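Local coordinates for FAD:protein FMN transferase (Pseudomonas stutzeri ATCC 14405 = CCUG 16156, PDB 5MGY) that probably transfers the FMN moiety of FAD to threonine residues of target proteins with magnesium as cofactor, and matures NosR, which is required for nitrous oxide reduction, at residues R130-L138 against K147-F155. Residues are numbered along the deposited sequence; the frame is centred on the assembly and turned at random.
Sequences RALTGQQHL and KAVALQLDF
Lys147 CA directs its hydrogen at His137 O (C...O 3.5 Å) at the open end of the β-hairpin formed by strands 138-141 and 144-147, where Lys147 and Leu138 are in register as an antiparallel, non-hydrogen-bonded pair. The chain entering this hairpin, from the end of helix 123-131, packs on the loop that leaves it. The Lys147 side chain starts on the same face as Leu138 but runs away from it; NZ hydrogen-bonds to Leu151 O at 2.9 Å and to the carbonyls of Phe65 and Leu68, while the Phe65 ring adds a cation-pi contact. Next along the loop, Ala148 N donates to the same His137 O (3.0 Å, N-H...O 162°), lying in the carbonyl plane, the hydrogen bond flanking the pair at the mouth of the hairpin; Ala148 CB lies against CD2 of the His137 ring. Val149 then sets CG1 over the centre of this imidazole, 3.5 Å from the centroid and 6° off the ring normal, a CH-pi contact; Gln136 CG covers the opposite face, sandwiching the ring between two aliphatic groups. An alanine at His137 is likely to leave Val149 CG1 and Gln136 CG without the ring between them and a gap beside Ala148 CB. Ala150 centres an inverse gamma turn, and its CB meets Leu132 CD2 at 3.9 Å. After the turn, Leu151 CA points its hydrogen at Leu132 O (C...O 3.6 Å), and the leucine fork divides its contacts: CD2 faces the Leu132-Thr133 backbone, whereas CD1 lies 3.8 Å from Leu138 CB. Leu153, a few residues before the magnesium ligand Ser157, shares Phe65 of helix 61-67 with Leu138. Leu138 holds CG opposite its backbone N (chi1 -174°), which carries CD2 out to CD2 of Leu153, tip to tip at 3.9 Å.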
loop_
_atom_site.group_PDB
_atom_site.type_symbol
_atom_site.label_atom_id
_atom_site.label_comp_id
_atom_site.label_asym_id
_atom_site.label_seq_id
_atom_site.Cartn_x
_atom_site.Cartn_y
_atom_site.Cartn_z
ATOM N N ARG A 130 -5.082 -4.675 -22.408
ATOM C CA ARG A 130 -5.307 -5.837 -21.552
ATOM C C ARG A 130 -4.519 -7.045 -22.009
ATOM O O ARG A 130 -4.133 -7.865 -21.199
ATOM C CB ARG A 130 -6.802 -6.180 -21.393
ATOM C CG ARG A 130 -7.390 -5.796 -20.014
ATOM C CD ARG A 130 -8.831 -6.279 -19.796
ATOM N NE ARG A 130 -9.618 -5.977 -21.002
ATOM C CZ ARG A 130 -10.046 -6.843 -21.937
ATOM N NH1 ARG A 130 -9.846 -8.159 -21.848
ATOM N NH2 ARG A 130 -10.715 -6.371 -22.990
ATOM N N ALA A 131 -4.265 -7.179 -23.303
ATOM C CA ALA A 131 -3.406 -8.295 -23.784
ATOM C C ALA A 131 -1.934 -8.173 -23.359
ATOM O O ALA A 131 -1.272 -9.174 -23.326
ATOM C CB ALA A 131 -3.517 -8.471 -25.279
ATOM N N LEU A 132 -1.468 -6.963 -23.004
ATOM C CA LEU A 132 -0.160 -6.754 -22.348
ATOM C C LEU A 132 -0.154 -6.854 -20.813
ATOM O O LEU A 132 0.868 -6.511 -20.178
ATOM C CB LEU A 132 0.436 -5.385 -22.730
ATOM C CG LEU A 132 0.411 -4.996 -24.223
ATOM C CD1 LEU A 132 0.962 -3.584 -24.519
ATOM C CD2 LEU A 132 1.089 -6.153 -24.985
ATOM N N THR A 133 -1.275 -7.296 -20.235
ATOM C CA THR A 133 -1.396 -7.393 -18.789
ATOM C C THR A 133 -1.535 -8.839 -18.434
ATOM O O THR A 133 -1.631 -9.685 -19.326
ATOM C CB THR A 133 -2.580 -6.589 -18.218
ATOM O OG1 THR A 133 -3.803 -7.160 -18.667
ATOM C CG2 THR A 133 -2.560 -5.146 -18.640
ATOM N N GLY A 134 -1.469 -9.100 -17.124
ATOM C CA GLY A 134 -1.693 -10.429 -16.543
ATOM C C GLY A 134 -0.578 -11.058 -15.723
ATOM O O GLY A 134 0.302 -11.676 -16.285
ATOM N N GLN A 135 -0.678 -10.969 -14.400
ATOM C CA GLN A 135 0.219 -11.636 -13.400
ATOM C C GLN A 135 0.647 -13.036 -13.746
ATOM O O GLN A 135 1.755 -13.442 -13.457
ATOM C CB GLN A 135 -0.510 -11.666 -12.030
ATOM C CG GLN A 135 0.323 -12.038 -10.802
ATOM C CD GLN A 135 0.846 -10.806 -10.015
ATOM O OE1 GLN A 135 0.065 -9.880 -9.657
ATOM N NE2 GLN A 135 2.195 -10.797 -9.724
ATOM N N GLN A 136 -0.238 -13.802 -14.344
ATOM C CA GLN A 136 0.099 -15.190 -14.741
ATOM C C GLN A 136 1.238 -15.267 -15.730
ATOM O O GLN A 136 1.896 -16.327 -15.834
ATOM C CB GLN A 136 -1.111 -15.948 -15.331
ATOM C CG GLN A 136 -1.634 -15.536 -16.695
ATOM C CD GLN A 136 -2.566 -14.340 -16.682
ATOM O OE1 GLN A 136 -2.682 -13.612 -15.696
ATOM N NE2 GLN A 136 -3.241 -14.118 -17.809
ATOM N N HIS A 137 1.431 -14.184 -16.498
ATOM C CA HIS A 137 2.530 -14.067 -17.445
ATOM C C HIS A 137 3.910 -13.666 -16.856
ATOM O O HIS A 137 4.907 -13.586 -17.589
ATOM C CB HIS A 137 2.107 -13.077 -18.509
ATOM C CG HIS A 137 1.005 -13.586 -19.370
ATOM N ND1 HIS A 137 -0.177 -12.898 -19.552
ATOM C CD2 HIS A 137 0.901 -14.729 -20.085
ATOM C CE1 HIS A 137 -0.955 -13.591 -20.357
ATOM N NE2 HIS A 137 -0.322 -14.700 -20.691
ATOM N N LEU A 138 3.963 -13.438 -15.545
ATOM C CA LEU A 138 5.154 -13.009 -14.869
ATOM C C LEU A 138 5.674 -14.180 -14.090
ATOM O O LEU A 138 4.918 -14.857 -13.415
ATOM C CB LEU A 138 4.774 -11.896 -13.932
ATOM C CG LEU A 138 5.802 -11.118 -13.163
ATOM C CD1 LEU A 138 6.685 -10.442 -14.172
ATOM C CD2 LEU A 138 5.124 -10.084 -12.299
ATOM N N LYS A 147 8.955 -12.453 -18.543
ATOM C CA LYS A 147 7.663 -12.019 -18.993
ATOM C C LYS A 147 7.268 -12.638 -20.314
ATOM O O LYS A 147 8.016 -12.522 -21.283
ATOM C CB LYS A 147 7.594 -10.504 -19.045
ATOM C CG LYS A 147 8.429 -9.812 -20.090
ATOM C CD LYS A 147 8.607 -8.383 -19.644
ATOM C CE LYS A 147 8.551 -7.410 -20.769
ATOM N NZ LYS A 147 8.646 -6.021 -20.269
ATOM N N ALA A 148 6.080 -13.269 -20.343
ATOM C CA ALA A 148 5.568 -13.928 -21.533
ATOM C C ALA A 148 4.830 -13.018 -22.511
ATOM O O ALA A 148 4.668 -13.388 -23.657
ATOM C CB ALA A 148 4.686 -15.041 -21.145
ATOM N N VAL A 149 4.378 -11.849 -22.056
ATOM C CA VAL A 149 3.807 -10.804 -22.890
ATOM C C VAL A 149 4.553 -9.502 -22.579
ATOM O O VAL A 149 5.300 -9.471 -21.639
ATOM C CB VAL A 149 2.262 -10.622 -22.608
ATOM C CG1 VAL A 149 1.485 -11.950 -22.608
ATOM C CG2 VAL A 149 2.001 -9.875 -21.319
ATOM N N ALA A 150 4.305 -8.410 -23.293
ATOM C CA ALA A 150 5.020 -7.124 -23.011
ATOM C C ALA A 150 4.550 -6.450 -21.747
ATOM O O ALA A 150 4.047 -5.318 -21.825
ATOM C CB ALA A 150 4.915 -6.111 -24.181
ATOM N N LEU A 151 4.778 -7.106 -20.612
ATOM C CA LEU A 151 4.354 -6.584 -19.286
ATOM C C LEU A 151 5.025 -5.292 -18.850
ATOM O O LEU A 151 6.243 -5.093 -19.011
ATOM C CB LEU A 151 4.594 -7.610 -18.155
ATOM C CG LEU A 151 3.766 -8.913 -18.182
ATOM C CD1 LEU A 151 4.125 -9.808 -17.009
ATOM C CD2 LEU A 151 2.278 -8.646 -18.207
ATOM N N GLN A 152 4.224 -4.439 -18.259
ATOM C CA GLN A 152 4.785 -3.322 -17.543
ATOM C C GLN A 152 4.316 -3.369 -16.082
ATOM O O GLN A 152 3.113 -3.370 -15.799
ATOM C CB GLN A 152 4.422 -2.063 -18.267
ATOM C CG GLN A 152 4.866 -2.141 -19.704
ATOM C CD GLN A 152 4.929 -0.756 -20.324
ATOM O OE1 GLN A 152 3.894 -0.114 -20.569
ATOM N NE2 GLN A 152 6.152 -0.265 -20.549
ATOM N N LEU A 153 5.294 -3.456 -15.185
ATOM C CA LEU A 153 5.050 -3.536 -13.776
ATOM C C LEU A 153 4.915 -2.198 -13.121
ATOM O O LEU A 153 5.403 -1.194 -13.625
ATOM C CB LEU A 153 6.164 -4.309 -13.118
ATOM C CG LEU A 153 6.368 -5.733 -13.679
ATOM C CD1 LEU A 153 7.358 -6.528 -12.836
ATOM C CD2 LEU A 153 5.061 -6.468 -13.807
ATOM N N ASP A 154 4.174 -2.197 -12.022
ATOM C CA ASP A 154 3.975 -1.024 -11.142
ATOM C C ASP A 154 3.795 -1.551 -9.704
ATOM O O ASP A 154 2.937 -2.391 -9.431
ATOM C CB ASP A 154 2.744 -0.188 -11.544
ATOM C CG ASP A 154 2.668 1.160 -10.807
ATOM O OD1 ASP A 154 2.460 2.252 -11.427
ATOM O OD2 ASP A 154 2.855 1.134 -9.593
ATOM N N PHE A 155 4.581 -1.025 -8.788
ATOM C CA PHE A 155 4.654 -1.579 -7.482
ATOM C C PHE A 155 3.948 -0.713 -6.449
ATOM O O PHE A 155 4.029 -0.997 -5.249
ATOM C CB PHE A 155 6.160 -1.800 -7.113
ATOM C CG PHE A 155 6.762 -3.011 -7.784
ATOM C CD1 PHE A 155 6.424 -4.306 -7.372
ATOM C CD2 PHE A 155 7.627 -2.851 -8.835
ATOM C CE1 PHE A 155 6.938 -5.405 -8.028
ATOM C CE2 PHE A 155 8.151 -3.943 -9.490
ATOM C CZ PHE A 155 7.801 -5.228 -9.097
#